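PDB 2CKS: endoglucanase E-5, which hydrolyses internal beta-1,4-glucosidic linkages in cellulose, lichenin and cereal beta-D-glucans through its family 5 catalytic domain. Local coordinates for residues Leu48-Leu51 against Ala52-Lys56. Numbering follows the deposited sequence.
Sequences LDAL and AYDWK. With ZN (zinc ion), chain D.
Ala52 N donates to Leu48 O at 3.0 Å, an ordinary i+4 bond near the C-terminal end of helix 45-54 in this (beta/alpha)8 barrel. Tyr53 repeats the pattern, N to Asp49 O at 2.8 Å, and its ring runs alongside the Asp49 side chain, Tyr53 CE1 lying 3.6 Å from Asp49 CG with carboxylate and ring planes 39° apart. With CG beside its backbone N (chi1 -75°), Asp49 reaches zinc through OD1 at 2.0 Å, a site shared with Asp45, while OD2 pairs with Arg92. At Asp54 the helix widens: Ala50 O accepts from Asp54 N at 2.9 Å and also, at a straighter N-H...O angle (169°), from Trp55 N, giving a pi-type turn. Trp55 sets CE3 4.1 Å from Leu51 CD1, its indole NE1 bonded to Trp288 O and its ring in an edge-to-face contact with Tyr267 and a cation-pi contact with Arg301. Were Trp55 replaced by an alanine, Leu51 CD1 would probably lose its aromatic neighbour and Trp288 O its indole donor. Lys56, at positive phi, turns the chain out of the helix and returns NZ to Tyr53 O at 2.7 Å. Chemically, where the helix gives way to a wider turn, Ala50 O takes two backbone N-H groups and Tyr53 O an ammonium, while zinc and Arg92 probably share the negative charge of Asp49.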
loop_
_atom_site.group_PDB
_atom_site.type_symbol
_atom_site.label_atom_id
_atom_site.label_comp_id
_atom_site.label_asym_id
_atom_site.label_seq_id
_atom_site.Cartn_x
_atom_site.Cartn_y
_atom_site.Cartn_z
ATOM N N LEU A 48 13.385 -10.684 -0.917
ATOM C CA LEU A 48 12.943 -9.922 0.253
ATOM C C LEU A 48 14.136 -9.459 1.093
ATOM O O LEU A 48 14.129 -8.348 1.620
ATOM C CB LEU A 48 11.937 -10.724 1.089
ATOM C CG LEU A 48 10.616 -11.003 0.359
ATOM C CD1 LEU A 48 9.690 -11.812 1.230
ATOM C CD2 LEU A 48 9.929 -9.725 -0.095
ATOM N N ASP A 49 15.188 -10.274 1.184
ATOM C CA ASP A 49 16.411 -9.824 1.831
ATOM C C ASP A 49 16.961 -8.607 1.099
ATOM O O ASP A 49 17.387 -7.655 1.718
ATOM C CB ASP A 49 17.485 -10.914 1.835
ATOM C CG ASP A 49 17.216 -12.016 2.838
ATOM O OD1 ASP A 49 18.066 -12.940 2.914
ATOM O OD2 ASP A 49 16.214 -12.051 3.575
ATOM N N ALA A 50 16.937 -8.635 -0.229
ATOM C CA ALA A 50 17.425 -7.512 -1.015
ATOM C C ALA A 50 16.606 -6.255 -0.718
ATOM O O ALA A 50 17.157 -5.178 -0.497
ATOM C CB ALA A 50 17.358 -7.849 -2.486
ATOM N N LEU A 51 15.285 -6.394 -0.696
ATOM C CA LEU A 51 14.420 -5.257 -0.447
ATOM C C LEU A 51 14.721 -4.610 0.910
ATOM O O LEU A 51 14.749 -3.385 1.023
ATOM C CB LEU A 51 12.951 -5.685 -0.518
ATOM C CG LEU A 51 11.904 -4.600 -0.263
ATOM C CD1 LEU A 51 12.033 -3.494 -1.295
ATOM C CD2 LEU A 51 10.507 -5.213 -0.264
ATOM N N ALA A 52 14.954 -5.432 1.928
ATOM C CA ALA A 52 15.149 -4.931 3.287
ATOM C C ALA A 52 16.562 -4.407 3.481
ATOM O O ALA A 52 16.762 -3.284 3.944
ATOM C CB ALA A 52 14.857 -6.036 4.298
ATOM N N TYR A 53 17.544 -5.230 3.120
ATOM C CA TYR A 53 18.936 -4.969 3.486
ATOM C C TYR A 53 19.692 -4.121 2.473
ATOM O O TYR A 53 20.601 -3.398 2.854
ATOM C CB TYR A 53 19.696 -6.281 3.676
ATOM C CG TYR A 53 19.047 -7.314 4.575
ATOM C CD1 TYR A 53 19.183 -8.672 4.292
ATOM C CD2 TYR A 53 18.321 -6.951 5.713
ATOM C CE1 TYR A 53 18.612 -9.638 5.100
ATOM C CE2 TYR A 53 17.739 -7.919 6.528
ATOM C CZ TYR A 53 17.893 -9.256 6.220
ATOM O OH TYR A 53 17.321 -10.228 7.016
ATOM N N ASP A 54 19.367 -4.257 1.186
ATOM C CA ASP A 54 20.072 -3.524 0.133
ATOM C C ASP A 54 19.313 -2.273 -0.300
ATOM O O ASP A 54 19.892 -1.187 -0.402
ATOM C CB ASP A 54 20.320 -4.419 -1.080
ATOM C CG ASP A 54 21.156 -5.632 -0.756
ATOM O OD1 ASP A 54 21.948 -5.584 0.213
ATOM O OD2 ASP A 54 21.086 -6.680 -1.428
ATOM N N TRP A 55 18.020 -2.427 -0.573
ATOM C CA TRP A 55 17.184 -1.299 -0.980
ATOM C C TRP A 55 16.856 -0.369 0.185
ATOM O O TRP A 55 16.526 0.784 -0.037
ATOM C CB TRP A 55 15.870 -1.784 -1.604
ATOM C CG TRP A 55 15.985 -2.430 -2.964
ATOM C CD1 TRP A 55 16.905 -3.358 -3.372
ATOM C CD2 TRP A 55 15.109 -2.230 -4.068
ATOM N NE1 TRP A 55 16.663 -3.716 -4.675
ATOM C CE2 TRP A 55 15.566 -3.038 -5.128
ATOM C CE3 TRP A 55 13.987 -1.425 -4.284
ATOM C CZ2 TRP A 55 14.935 -3.068 -6.373
ATOM C CZ3 TRP A 55 13.361 -1.464 -5.522
ATOM C CH2 TRP A 55 13.836 -2.277 -6.547
ATOM N N LYS A 56 16.915 -0.894 1.408
ATOM C CA LYS A 56 16.621 -0.132 2.628
ATOM C C LYS A 56 15.172 0.324 2.700
ATOM O O LYS A 56 14.880 1.407 3.198
ATOM C CB LYS A 56 17.556 1.084 2.789
ATOM C CG LYS A 56 19.031 0.760 2.664
ATOM C CD LYS A 56 19.456 -0.344 3.620
ATOM C CE LYS A 56 20.947 -0.287 3.928
ATOM N NZ LYS A 56 21.419 -1.507 4.643
HETATM ZN ZN ZN D . 17.604 -14.559 3.944
#